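PDB 7ABB: SalCYP truncation from Salinispora tropica, which belongs to the cytochrome P450 family of heme proteins and is modelled here with a bound heme c. Local coordinates for residues A[134-139]-A[159-164]; A[148-153]-A[187-192]; A[192-197]-A[227-232]; A[256-261]-A[358-363]. All blocks are in the same frame, centred on the assembly; numbering follows the deposited sequence.

Interaction 1 (A[134-139]-A[159-164]); sequences FARPYV and AINVAM
Two helices of the largely helical cytochrome P450 fold, 130-147 and 154-165, meet where R136 of the first reaches across to N161 and V162 of the second. The contact is small, with 104 Å² buried; the closest backbone pair, R136 and N161, keeps its CA atoms 9.0 Å apart, and the arginine spans most of the gap. R136 runs out extended from its helix, CG anti to the backbone N (chi1 -168°), and the bend at chi3 then turns the terminal nitrogens aside, leaving CD, and less closely NE, toward N161. The CD methylene lies 3.2 Å from N161 OD1 and 4.0 Å from V162 CG2. R136 NE is 3.6 Å from the same N161 OD1, and the guanidinium and amide planes are inclined by 26°. V162 adds one methyl, CG2, its side chain crossing that of R136 at about a right angle. The polar ends are held by other partners: NH1 of R136 forms a salt bridge with D132, one turn earlier on helix 130-147, and ND2 of N161 donates to D238 at the start of helix 238-253. With ND2 committed to D238, the amide carbonyl is left facing the arginine. The polarised CD methylene and the nearby positive charge probably favour OD1 electrostatically, so the contact combines aliphatic packing with a weak charge-dipole attraction.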
loop_
_atom_site.group_PDB
_atom_site.type_symbol
_atom_site.label_atom_id
_atom_site.label_comp_id
_atom_site.label_asym_id
_atom_site.label_seq_id
_atom_site.Cartn_x
_atom_site.Cartn_y
_atom_site.Cartn_z
ATOM N N PHE A 134 8.444 -0.396 -15.497
ATOM C CA PHE A 134 7.456 0.682 -15.541
ATOM C C PHE A 134 6.983 1.061 -14.143
ATOM O O PHE A 134 7.288 2.163 -13.682
ATOM C CB PHE A 134 6.266 0.313 -16.434
ATOM C CG PHE A 134 5.121 1.269 -16.303
ATOM C CD1 PHE A 134 5.331 2.614 -16.472
ATOM C CD2 PHE A 134 3.858 0.848 -15.945
ATOM C CE1 PHE A 134 4.315 3.526 -16.304
ATOM C CE2 PHE A 134 2.826 1.755 -15.776
ATOM C CZ PHE A 134 3.047 3.091 -15.947
ATOM N N ALA A 135 6.246 0.199 -13.458
ATOM C CA ALA A 135 5.467 0.666 -12.316
ATOM C C ALA A 135 6.361 1.123 -11.172
ATOM O O ALA A 135 6.067 2.142 -10.540
ATOM C CB ALA A 135 4.494 -0.409 -11.839
ATOM N N ARG A 136 7.442 0.390 -10.871
ATOM C CA ARG A 136 8.250 0.788 -9.714
ATOM C C ARG A 136 8.930 2.135 -9.919
ATOM O O ARG A 136 8.820 2.997 -9.030
ATOM C CB ARG A 136 9.251 -0.311 -9.361
ATOM C CG ARG A 136 9.914 -0.105 -8.003
ATOM C CD ARG A 136 10.761 -1.291 -7.613
ATOM N NE ARG A 136 9.927 -2.491 -7.501
ATOM C CZ ARG A 136 10.003 -3.559 -8.288
ATOM N NH1 ARG A 136 10.895 -3.644 -9.272
ATOM N NH2 ARG A 136 9.165 -4.562 -8.074
ATOM N N PRO A 137 9.651 2.394 -11.015
ATOM C CA PRO A 137 10.214 3.738 -11.182
ATOM C C PRO A 137 9.144 4.814 -11.292
ATOM O O PRO A 137 9.350 5.937 -10.807
ATOM C CB PRO A 137 11.069 3.611 -12.452
ATOM C CG PRO A 137 10.690 2.403 -13.081
ATOM C CD PRO A 137 10.086 1.483 -12.078
ATOM N N TYR A 138 7.999 4.494 -11.890
ATOM C CA TYR A 138 6.875 5.428 -11.956
ATOM C C TYR A 138 6.417 5.835 -10.563
ATOM O O TYR A 138 6.354 7.025 -10.234
ATOM C CB TYR A 138 5.729 4.754 -12.715
ATOM C CG TYR A 138 4.377 5.390 -12.620
ATOM C CD1 TYR A 138 4.090 6.581 -13.269
ATOM C CD2 TYR A 138 3.367 4.794 -11.877
ATOM C CE1 TYR A 138 2.833 7.145 -13.192
ATOM C CE2 TYR A 138 2.125 5.342 -11.813
ATOM C CZ TYR A 138 1.839 6.483 -12.480
ATOM O OH TYR A 138 0.583 7.004 -12.394
ATOM N N VAL A 139 6.099 4.850 -9.734
ATOM C CA VAL A 139 5.593 5.120 -8.398
ATOM C C VAL A 139 6.640 5.835 -7.557
ATOM O O VAL A 139 6.316 6.760 -6.799
ATOM C CB VAL A 139 5.123 3.809 -7.741
ATOM C CG1 VAL A 139 4.804 4.021 -6.261
ATOM C CG2 VAL A 139 3.890 3.288 -8.461
ATOM N N ALA A 159 17.461 1.576 -6.525
ATOM C CA ALA A 159 18.373 0.494 -6.167
ATOM C C ALA A 159 18.179 0.061 -4.719
ATOM O O ALA A 159 18.238 -1.134 -4.406
ATOM C CB ALA A 159 19.817 0.937 -6.406
ATOM N N ILE A 160 17.965 1.017 -3.814
ATOM C CA ILE A 160 17.681 0.669 -2.424
ATOM C C ILE A 160 16.396 -0.146 -2.339
ATOM O O ILE A 160 16.342 -1.199 -1.694
ATOM C CB ILE A 160 17.600 1.940 -1.562
ATOM C CG1 ILE A 160 18.974 2.618 -1.510
ATOM C CG2 ILE A 160 17.103 1.598 -0.157
ATOM C CD1 ILE A 160 19.002 3.927 -0.724
ATOM N N ASN A 161 15.342 0.338 -2.995
ATOM C CA ASN A 161 14.047 -0.328 -2.928
ATOM C C ASN A 161 14.134 -1.758 -3.453
ATOM O O ASN A 161 13.603 -2.690 -2.842
ATOM C CB ASN A 161 13.024 0.479 -3.720
ATOM C CG ASN A 161 11.680 -0.198 -3.788
ATOM O OD1 ASN A 161 11.500 -1.157 -4.534
ATOM N ND2 ASN A 161 10.726 0.299 -3.024
ATOM N N VAL A 162 14.811 -1.950 -4.586
ATOM C CA VAL A 162 14.928 -3.283 -5.180
ATOM C C VAL A 162 15.712 -4.219 -4.267
ATOM O O VAL A 162 15.354 -5.391 -4.100
ATOM C CB VAL A 162 15.572 -3.175 -6.576
ATOM C CG1 VAL A 162 15.986 -4.553 -7.099
ATOM C CG2 VAL A 162 14.607 -2.494 -7.539
ATOM N N ALA A 163 16.809 -3.733 -3.682
ATOM C CA ALA A 163 17.579 -4.564 -2.763
ATOM C C ALA A 163 16.733 -5.001 -1.573
ATOM O O ALA A 163 16.881 -6.120 -1.070
ATOM C CB ALA A 163 18.819 -3.809 -2.289
ATOM N N MET A 164 15.833 -4.130 -1.114
ATOM C CA MET A 164 14.977 -4.485 0.009
ATOM C C MET A 164 13.974 -5.558 -0.388
ATOM O O MET A 164 13.737 -6.501 0.371
ATOM C CB MET A 164 14.264 -3.243 0.533
ATOM C CG MET A 164 15.209 -2.264 1.202
ATOM S SD MET A 164 14.361 -0.905 2.033
ATOM C CE MET A 164 15.711 -0.193 2.943
#

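Interaction 2 (A[148-153]-A[187-192]); sequences GWPLAD and QEYVRR
Y189 of helix 182-199 reaches into the loop 148-153, whose last residues form a 3-10 turn, between helices 130-147 and 154-165. From CB its ring projects away from the helix, CG anti to the backbone N (chi1 -178°). Along one side of the ring, CE2 lies over a face of the W149 indole, 3.7 Å from W149 CD1. The tyrosine thus presents its edge to the five-membered ring in a T-shaped pair, with centroids 5.3 Å apart and planes at 71°. On the other side, CE1 comes 3.3 Å from D153 OD2. At the tip, OH donates a 2.7 Å hydrogen bond to D153 OD2 at the lone pair pointing away from OD1; the carboxylate stands at 90° to the phenol ring. The hydroxyl also packs against two carbons of the loop, W149 CB at 3.6 Å and P150 CD at 3.8 Å. H156 and L157 of helix 154-165 pack on the tyrosine, while H193 makes a further edge-to-face pair with W149. D153 occupies the N-cap position of helix 154-165, although its side chain makes no capping bond. Its carboxylate serves the phenol instead, and this bond and the indole contact together probably restrict the rotation of the ring.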
loop_
_atom_site.group_PDB
_atom_site.type_symbol
_atom_site.label_atom_id
_atom_site.label_comp_id
_atom_site.label_asym_id
_atom_site.label_seq_id
_atom_site.Cartn_x
_atom_site.Cartn_y
_atom_site.Cartn_z
ATOM N N GLY A 148 9.313 15.514 -1.699
ATOM C CA GLY A 148 10.319 16.532 -1.877
ATOM C C GLY A 148 11.734 16.019 -2.020
ATOM O O GLY A 148 12.679 16.765 -1.715
ATOM N N TRP A 149 11.917 14.779 -2.478
ATOM C CA TRP A 149 13.249 14.220 -2.715
ATOM C C TRP A 149 13.698 14.542 -4.145
ATOM O O TRP A 149 12.921 14.314 -5.083
ATOM C CB TRP A 149 13.225 12.706 -2.504
ATOM C CG TRP A 149 13.101 12.276 -1.076
ATOM C CD1 TRP A 149 13.725 12.841 -0.010
ATOM C CD2 TRP A 149 12.310 11.200 -0.559
ATOM N NE1 TRP A 149 13.380 12.189 1.150
ATOM C CE2 TRP A 149 12.518 11.171 0.837
ATOM C CE3 TRP A 149 11.456 10.259 -1.140
ATOM C CZ2 TRP A 149 11.883 10.254 1.666
ATOM C CZ3 TRP A 149 10.825 9.332 -0.312
ATOM C CH2 TRP A 149 11.056 9.334 1.078
ATOM N N PRO A 150 14.915 15.077 -4.337
ATOM C CA PRO A 150 15.377 15.464 -5.686
ATOM C C PRO A 150 15.319 14.304 -6.678
ATOM O O PRO A 150 15.844 13.216 -6.424
ATOM C CB PRO A 150 16.824 15.918 -5.451
ATOM C CG PRO A 150 16.889 16.304 -4.021
ATOM C CD PRO A 150 15.931 15.355 -3.312
ATOM N N LEU A 151 14.711 14.558 -7.843
ATOM C CA LEU A 151 14.488 13.482 -8.804
ATOM C C LEU A 151 15.778 12.941 -9.410
ATOM O O LEU A 151 15.767 11.810 -9.909
ATOM C CB LEU A 151 13.527 13.943 -9.900
ATOM C CG LEU A 151 12.056 14.035 -9.454
ATOM C CD1 LEU A 151 11.169 14.514 -10.591
ATOM C CD2 LEU A 151 11.493 12.705 -8.899
ATOM N N ALA A 152 16.886 13.682 -9.339
ATOM C CA ALA A 152 18.169 13.126 -9.747
ATOM C C ALA A 152 18.558 11.897 -8.936
ATOM O O ALA A 152 19.396 11.116 -9.394
ATOM C CB ALA A 152 19.268 14.190 -9.633
ATOM N N ASP A 153 17.964 11.692 -7.755
ATOM C CA ASP A 153 18.317 10.569 -6.893
ATOM C C ASP A 153 17.484 9.321 -7.166
ATOM O O ASP A 153 17.614 8.341 -6.430
ATOM C CB ASP A 153 18.151 10.947 -5.416
ATOM C CG ASP A 153 19.011 12.128 -5.002
ATOM O OD1 ASP A 153 20.071 12.376 -5.629
ATOM O OD2 ASP A 153 18.627 12.810 -4.024
ATOM N N GLN A 187 18.953 5.090 5.430
ATOM C CA GLN A 187 19.127 5.942 6.603
ATOM C C GLN A 187 20.093 7.081 6.318
ATOM O O GLN A 187 19.852 8.222 6.726
ATOM C CB GLN A 187 19.617 5.113 7.785
ATOM C CG GLN A 187 18.600 4.116 8.269
ATOM C CD GLN A 187 19.075 3.372 9.495
ATOM O OE1 GLN A 187 20.087 2.674 9.460
ATOM N NE2 GLN A 187 18.349 3.525 10.592
ATOM N N GLU A 188 21.195 6.791 5.620
ATOM C CA GLU A 188 22.129 7.850 5.248
ATOM C C GLU A 188 21.464 8.842 4.305
ATOM O O GLU A 188 21.662 10.057 4.424
ATOM C CB GLU A 188 23.378 7.252 4.598
ATOM C CG GLU A 188 24.548 7.064 5.542
ATOM C CD GLU A 188 25.199 8.380 5.946
ATOM O OE1 GLU A 188 25.094 9.365 5.183
ATOM O OE2 GLU A 188 25.816 8.428 7.030
ATOM N N TYR A 189 20.662 8.340 3.366
ATOM C CA TYR A 189 19.989 9.221 2.419
ATOM C C TYR A 189 19.082 10.220 3.133
ATOM O O TYR A 189 19.137 11.423 2.862
ATOM C CB TYR A 189 19.194 8.405 1.401
ATOM C CG TYR A 189 18.530 9.295 0.388
ATOM C CD1 TYR A 189 19.225 9.749 -0.722
ATOM C CD2 TYR A 189 17.223 9.716 0.557
ATOM C CE1 TYR A 189 18.627 10.571 -1.644
ATOM C CE2 TYR A 189 16.611 10.535 -0.379
ATOM C CZ TYR A 189 17.330 10.969 -1.467
ATOM O OH TYR A 189 16.726 11.790 -2.384
ATOM N N VAL A 190 18.239 9.747 4.055
ATOM C CA VAL A 190 17.327 10.678 4.723
ATOM C C VAL A 190 18.091 11.647 5.621
ATOM O O VAL A 190 17.687 12.807 5.763
ATOM C CB VAL A 190 16.228 9.949 5.521
ATOM C CG1 VAL A 190 15.417 9.019 4.610
ATOM C CG2 VAL A 190 16.806 9.209 6.702
ATOM N N ARG A 191 19.197 11.200 6.236
ATOM C CA ARG A 191 20.047 12.111 7.003
ATOM C C ARG A 191 20.593 13.213 6.111
ATOM O O ARG A 191 20.598 14.391 6.489
ATOM C CB ARG A 191 21.203 11.343 7.640
ATOM C CG ARG A 191 20.854 10.651 8.921
ATOM C CD ARG A 191 22.080 10.469 9.800
ATOM N NE ARG A 191 23.058 9.575 9.185
ATOM C CZ ARG A 191 22.996 8.249 9.237
ATOM N NH1 ARG A 191 22.003 7.647 9.877
ATOM N NH2 ARG A 191 23.931 7.519 8.645
ATOM N N ARG A 192 21.064 12.841 4.921
ATOM C CA ARG A 192 21.582 13.832 3.987
ATOM C C ARG A 192 20.479 14.766 3.499
ATOM O O ARG A 192 20.731 15.960 3.291
ATOM C CB ARG A 192 22.274 13.139 2.810
ATOM C CG ARG A 192 23.644 12.520 3.130
ATOM C CD ARG A 192 24.290 11.955 1.861
ATOM N NE ARG A 192 25.717 11.643 2.010
ATOM C CZ ARG A 192 26.270 10.439 1.838
ATOM N NH1 ARG A 192 27.583 10.291 1.994
ATOM N NH2 ARG A 192 25.536 9.381 1.504
#

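Interaction 3 (A[192-197]-A[227-232]); sequences RHVARR and SLLTVL
Within segments 192-197 and 227-232, helical throughout, the nearest CA atoms are those of V194 and L229, 9.1 Å apart. At that spacing one leucine does the bridging. L229 points toward helix 182-199 and takes CG anti to its own carbonyl carbon (chi1 -70°), with chi2 extended, which carries methyl CD1 out to the other helix. There CD1 meets V194 CG2 at 3.8 Å, an apolar contact in which the two side chains run obliquely to one another. The same methyl lies 4.2 Å from H193 CD2, arriving at the edge of the imidazole near its plane, and the leucine and histidine side chains cross at about a right angle. One methyl therefore serves two successive residues of helix 182-199. CG of R197, one turn on from H193, sits 3.9 Å above one face of the imidazole. Only 93 Å² is buried between the segments, yet all three touching residues are buried in the protein. T207 of helix 206-210 packs on both H193 and L229, and V190, a turn before V194, also touches L229. Further along helix 222-235, L232, three residues on, touches the heme c, while the L229 side chain is about 10 Å from it.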
loop_
_atom_site.group_PDB
_atom_site.type_symbol
_atom_site.label_atom_id
_atom_site.label_comp_id
_atom_site.label_asym_id
_atom_site.label_seq_id
_atom_site.Cartn_x
_atom_site.Cartn_y
_atom_site.Cartn_z
ATOM N N ARG A 192 21.064 12.841 4.921
ATOM C CA ARG A 192 21.582 13.832 3.987
ATOM C C ARG A 192 20.479 14.766 3.499
ATOM O O ARG A 192 20.731 15.960 3.291
ATOM C CB ARG A 192 22.274 13.139 2.810
ATOM C CG ARG A 192 23.644 12.520 3.130
ATOM C CD ARG A 192 24.290 11.955 1.861
ATOM N NE ARG A 192 25.717 11.643 2.010
ATOM C CZ ARG A 192 26.270 10.439 1.838
ATOM N NH1 ARG A 192 27.583 10.291 1.994
ATOM N NH2 ARG A 192 25.536 9.381 1.504
ATOM N N HIS A 193 19.255 14.255 3.329
ATOM C CA HIS A 193 18.159 15.105 2.877
ATOM C C HIS A 193 17.802 16.139 3.940
ATOM O O HIS A 193 17.576 17.315 3.633
ATOM C CB HIS A 193 16.931 14.258 2.527
ATOM C CG HIS A 193 15.837 15.051 1.890
ATOM N ND1 HIS A 193 15.988 15.670 0.666
ATOM C CD2 HIS A 193 14.597 15.375 2.330
ATOM C CE1 HIS A 193 14.877 16.320 0.370
ATOM N NE2 HIS A 193 14.015 16.151 1.359
ATOM N N VAL A 194 17.713 15.710 5.195
ATOM C CA VAL A 194 17.443 16.657 6.271
ATOM C C VAL A 194 18.491 17.756 6.255
ATOM O O VAL A 194 18.176 18.947 6.329
ATOM C CB VAL A 194 17.398 15.929 7.624
ATOM C CG1 VAL A 194 17.297 16.929 8.790
ATOM C CG2 VAL A 194 16.224 14.991 7.651
ATOM N N ALA A 195 19.754 17.368 6.104
ATOM C CA ALA A 195 20.835 18.354 6.144
ATOM C C ALA A 195 20.759 19.313 4.959
ATOM O O ALA A 195 21.058 20.509 5.102
ATOM C CB ALA A 195 22.193 17.651 6.179
ATOM N N ARG A 196 20.397 18.803 3.778
ATOM C CA ARG A 196 20.202 19.667 2.615
ATOM C C ARG A 196 19.165 20.745 2.899
ATOM O O ARG A 196 19.394 21.932 2.634
ATOM C CB ARG A 196 19.782 18.835 1.399
ATOM C CG ARG A 196 19.451 19.674 0.145
ATOM C CD ARG A 196 18.642 18.900 -0.891
ATOM N NE ARG A 196 19.429 17.917 -1.623
ATOM C CZ ARG A 196 20.263 18.194 -2.620
ATOM N NH1 ARG A 196 20.469 19.448 -3.011
ATOM N NH2 ARG A 196 20.909 17.201 -3.218
ATOM N N ARG A 197 18.008 20.346 3.434
ATOM C CA ARG A 197 16.924 21.298 3.624
ATOM C C ARG A 197 17.202 22.235 4.790
ATOM O O ARG A 197 16.758 23.384 4.768
ATOM C CB ARG A 197 15.607 20.554 3.820
ATOM C CG ARG A 197 15.192 19.754 2.595
ATOM C CD ARG A 197 15.082 20.613 1.346
ATOM N NE ARG A 197 14.390 19.913 0.264
ATOM C CZ ARG A 197 14.674 20.012 -1.038
ATOM N NH1 ARG A 197 15.664 20.782 -1.478
ATOM N NH2 ARG A 197 13.955 19.321 -1.910
ATOM N N SER A 227 12.923 9.380 11.039
ATOM C CA SER A 227 11.958 8.288 11.108
ATOM C C SER A 227 10.810 8.499 10.125
ATOM O O SER A 227 10.470 7.602 9.339
ATOM C CB SER A 227 11.433 8.163 12.533
ATOM O OG SER A 227 10.531 7.086 12.614
ATOM N N LEU A 228 10.213 9.695 10.138
ATOM C CA LEU A 228 9.113 9.992 9.223
ATOM C C LEU A 228 9.507 9.732 7.773
ATOM O O LEU A 228 8.793 9.052 7.034
ATOM C CB LEU A 228 8.671 11.444 9.397
ATOM C CG LEU A 228 7.668 11.952 8.356
ATOM C CD1 LEU A 228 6.333 11.221 8.455
ATOM C CD2 LEU A 228 7.487 13.457 8.507
ATOM N N LEU A 229 10.645 10.285 7.356
ATOM C CA LEU A 229 11.082 10.146 5.970
ATOM C C LEU A 229 11.343 8.692 5.625
ATOM O O LEU A 229 11.045 8.253 4.512
ATOM C CB LEU A 229 12.343 10.992 5.739
ATOM C CG LEU A 229 12.078 12.499 5.765
ATOM C CD1 LEU A 229 13.397 13.294 5.718
ATOM C CD2 LEU A 229 11.176 12.915 4.611
ATOM N N THR A 230 11.884 7.928 6.575
ATOM C CA THR A 230 12.084 6.499 6.349
ATOM C C THR A 230 10.753 5.785 6.155
ATOM O O THR A 230 10.609 4.955 5.251
ATOM C CB THR A 230 12.857 5.887 7.520
ATOM O OG1 THR A 230 14.092 6.596 7.685
ATOM C CG2 THR A 230 13.164 4.420 7.266
ATOM N N VAL A 231 9.767 6.082 7.006
ATOM C CA VAL A 231 8.462 5.431 6.877
ATOM C C VAL A 231 7.815 5.770 5.546
ATOM O O VAL A 231 7.242 4.903 4.873
ATOM C CB VAL A 231 7.557 5.836 8.059
ATOM C CG1 VAL A 231 6.117 5.451 7.791
ATOM C CG2 VAL A 231 8.049 5.207 9.336
ATOM N N LEU A 232 7.904 7.036 5.128
ATOM C CA LEU A 232 7.329 7.416 3.849
ATOM C C LEU A 232 7.954 6.631 2.713
ATOM O O LEU A 232 7.248 6.195 1.800
ATOM C CB LEU A 232 7.505 8.915 3.626
ATOM C CG LEU A 232 6.632 9.766 4.544
ATOM C CD1 LEU A 232 6.956 11.221 4.378
ATOM C CD2 LEU A 232 5.157 9.566 4.259
#

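Interaction 4 (A[256-261]-A[358-363]); sequences GDRHRF and EWHELI
The helical segment 256-261 faces the C-terminal turn of helix 345-362, which leaves helical geometry at I363; F261 and H360 are the nearest backbone pair, with CA atoms 8.4 Å apart. Their rings meet between the helices. F261 CD1 lies over one face of the H360 imidazole, 3.6 Å from H360 CE1, and F261 CE1 is 3.7 Å from H360 ND1. The planes meet at 42° with centroids 4.8 Å apart, an oblique pairing. F261 gets there with CG anti to the backbone N (chi1 -166°). W359 CD1 lies 4.0 Å above the opposite face of the imidazole, so the two faces are approached by single atoms, W359 CD1 and F261 CD1, both offset toward the rim. R258 approaches the edge instead, its CG methylene 4.3 Å from H360 NE2. The arginine's charged end is engaged further on, in a salt bridge with D365, a bond to the carbonyl of L251 and a cation-pi contact with Y366. H360 ND1 bonds to the carbonyl of W356, one turn back in its own helix, and NE2 is hydrogen-bonded as well. The ND1 bond probably helps set the rotation of the imidazole, so that the ring packs through its faces while both of its nitrogens are satisfied despite being buried.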
loop_
_atom_site.group_PDB
_atom_site.type_symbol
_atom_site.label_atom_id
_atom_site.label_comp_id
_atom_site.label_asym_id
_atom_site.label_seq_id
_atom_site.Cartn_x
_atom_site.Cartn_y
_atom_site.Cartn_z
ATOM N N GLY A 256 -13.136 -9.421 -21.169
ATOM C CA GLY A 256 -14.365 -8.703 -20.860
ATOM C C GLY A 256 -14.143 -7.502 -19.953
ATOM O O GLY A 256 -14.698 -6.423 -20.187
ATOM N N ASP A 257 -13.374 -7.691 -18.869
ATOM C CA ASP A 257 -13.068 -6.579 -17.966
ATOM C C ASP A 257 -12.137 -5.558 -18.622
ATOM O O ASP A 257 -12.291 -4.348 -18.416
ATOM C CB ASP A 257 -12.443 -7.105 -16.674
ATOM C CG ASP A 257 -13.456 -7.825 -15.782
ATOM O OD1 ASP A 257 -14.648 -7.455 -15.831
ATOM O OD2 ASP A 257 -13.063 -8.757 -15.055
ATOM N N ARG A 258 -11.149 -6.026 -19.393
ATOM C CA ARG A 258 -10.298 -5.103 -20.138
ATOM C C ARG A 258 -11.133 -4.239 -21.078
ATOM O O ARG A 258 -10.974 -3.008 -21.116
ATOM C CB ARG A 258 -9.239 -5.897 -20.901
ATOM C CG ARG A 258 -8.269 -5.027 -21.655
ATOM C CD ARG A 258 -7.098 -5.860 -22.220
ATOM N NE ARG A 258 -7.425 -6.748 -23.343
ATOM C CZ ARG A 258 -7.516 -8.074 -23.299
ATOM N NH1 ARG A 258 -7.400 -8.765 -22.155
ATOM N NH2 ARG A 258 -7.773 -8.715 -24.441
ATOM N N HIS A 259 -12.015 -4.869 -21.856
ATOM C CA HIS A 259 -12.870 -4.118 -22.769
ATOM C C HIS A 259 -13.745 -3.132 -22.010
ATOM O O HIS A 259 -13.989 -2.020 -22.481
ATOM C CB HIS A 259 -13.762 -5.059 -23.581
ATOM C CG HIS A 259 -13.033 -5.966 -24.520
ATOM N ND1 HIS A 259 -11.766 -5.710 -24.998
ATOM C CD2 HIS A 259 -13.424 -7.128 -25.099
ATOM C CE1 HIS A 259 -11.402 -6.683 -25.816
ATOM N NE2 HIS A 259 -12.388 -7.557 -25.889
ATOM N N ARG A 260 -14.265 -3.531 -20.851
ATOM C CA ARG A 260 -15.091 -2.611 -20.082
ATOM C C ARG A 260 -14.278 -1.406 -19.636
ATOM O O ARG A 260 -14.728 -0.265 -19.761
ATOM C CB ARG A 260 -15.697 -3.323 -18.874
ATOM C CG ARG A 260 -16.556 -2.433 -17.988
ATOM C CD ARG A 260 -17.877 -2.052 -18.623
ATOM N NE ARG A 260 -18.642 -1.166 -17.756
ATOM C CZ ARG A 260 -19.348 -1.582 -16.705
ATOM N NH1 ARG A 260 -19.384 -2.870 -16.399
ATOM N NH2 ARG A 260 -20.020 -0.713 -15.962
ATOM N N PHE A 261 -13.074 -1.642 -19.107
ATOM C CA PHE A 261 -12.237 -0.539 -18.647
ATOM C C PHE A 261 -11.860 0.364 -19.808
ATOM O O PHE A 261 -11.862 1.592 -19.683
ATOM C CB PHE A 261 -10.971 -1.073 -17.963
ATOM C CG PHE A 261 -10.219 -0.040 -17.175
ATOM C CD1 PHE A 261 -9.280 0.767 -17.776
ATOM C CD2 PHE A 261 -10.452 0.114 -15.820
ATOM C CE1 PHE A 261 -8.577 1.731 -17.039
ATOM C CE2 PHE A 261 -9.757 1.068 -15.082
ATOM C CZ PHE A 261 -8.821 1.874 -15.697
ATOM N N GLU A 358 -3.409 6.096 -18.842
ATOM C CA GLU A 358 -2.412 6.319 -19.884
ATOM C C GLU A 358 -2.027 5.002 -20.552
ATOM O O GLU A 358 -1.757 4.977 -21.758
ATOM C CB GLU A 358 -1.185 7.036 -19.309
ATOM C CG GLU A 358 -1.474 8.454 -18.814
ATOM C CD GLU A 358 -2.059 9.312 -19.889
ATOM O OE1 GLU A 358 -1.443 9.397 -20.973
ATOM O OE2 GLU A 358 -3.132 9.900 -19.664
ATOM N N TRP A 359 -2.031 3.902 -19.796
ATOM C CA TRP A 359 -1.754 2.593 -20.374
ATOM C C TRP A 359 -2.754 2.272 -21.477
ATOM O O TRP A 359 -2.364 1.872 -22.578
ATOM C CB TRP A 359 -1.783 1.523 -19.275
ATOM C CG TRP A 359 -1.506 0.150 -19.804
ATOM C CD1 TRP A 359 -2.393 -0.671 -20.439
ATOM C CD2 TRP A 359 -0.252 -0.547 -19.781
ATOM N NE1 TRP A 359 -1.772 -1.830 -20.800
ATOM C CE2 TRP A 359 -0.460 -1.786 -20.416
ATOM C CE3 TRP A 359 1.021 -0.245 -19.299
ATOM C CZ2 TRP A 359 0.558 -2.721 -20.578
ATOM C CZ3 TRP A 359 2.039 -1.171 -19.460
ATOM C CH2 TRP A 359 1.790 -2.411 -20.085
ATOM N N HIS A 360 -4.052 2.446 -21.213
ATOM C CA HIS A 360 -5.046 2.049 -22.212
ATOM C C HIS A 360 -5.128 3.002 -23.398
ATOM O O HIS A 360 -5.611 2.626 -24.471
ATOM C CB HIS A 360 -6.397 1.887 -21.524
ATOM C CG HIS A 360 -6.470 0.649 -20.693
ATOM N ND1 HIS A 360 -6.006 0.586 -19.396
ATOM C CD2 HIS A 360 -6.878 -0.603 -21.007
ATOM C CE1 HIS A 360 -6.173 -0.640 -18.930
ATOM N NE2 HIS A 360 -6.695 -1.383 -19.892
ATOM N N GLU A 361 -4.594 4.213 -23.262
ATOM C CA GLU A 361 -4.494 5.116 -24.400
ATOM C C GLU A 361 -3.451 4.636 -25.390
ATOM O O GLU A 361 -3.652 4.729 -26.605
ATOM C CB GLU A 361 -4.143 6.511 -23.903
ATOM C CG GLU A 361 -3.925 7.503 -25.012
ATOM C CD GLU A 361 -5.181 7.780 -25.810
ATOM O OE1 GLU A 361 -5.088 7.888 -27.057
ATOM O OE2 GLU A 361 -6.259 7.898 -25.188
ATOM N N LEU A 362 -2.333 4.123 -24.890
ATOM C CA LEU A 362 -1.234 3.700 -25.743
ATOM C C LEU A 362 -1.253 2.210 -26.062
ATOM O O LEU A 362 -0.777 1.806 -27.133
ATOM C CB LEU A 362 0.093 4.069 -25.069
ATOM C CG LEU A 362 0.405 5.568 -25.032
ATOM C CD1 LEU A 362 1.611 5.809 -24.153
ATOM C CD2 LEU A 362 0.655 6.094 -26.437
ATOM N N ILE A 363 -1.799 1.401 -25.161
ATOM C CA ILE A 363 -1.817 -0.057 -25.244
ATOM C C ILE A 363 -3.231 -0.523 -24.894
ATOM O O ILE A 363 -3.460 -1.054 -23.793
ATOM C CB ILE A 363 -0.759 -0.676 -24.314
ATOM C CG1 ILE A 363 0.623 -0.030 -24.517
ATOM C CG2 ILE A 363 -0.716 -2.221 -24.498
ATOM C CD1 ILE A 363 1.699 -0.534 -23.543
#

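Overall arrangement
Along the chain, interactions 1 and 2 interlock, since 148-153 falls between the two segments of interaction 1; interaction 3 follows, and interaction 4 closes with the longest loop in sequence. Interactions 2 and 3, centres 7 Å apart, share helix 182-199 and R192, and a probable hydrogen bond from R197 NH2 to G148 O links them. Interactions 1 (helices 130-147 and 154-165) and 3 join helix to helix and interaction 2 a loop to a helix, all with a side chain within about 8 to 11 Å of the heme c. Interaction 4 joins helices 255-263 and 345-362; its centre is 38 Å from that of interaction 3 and 24 Å from that of interaction 1, whose nearest atoms come within about 4 Å without touching.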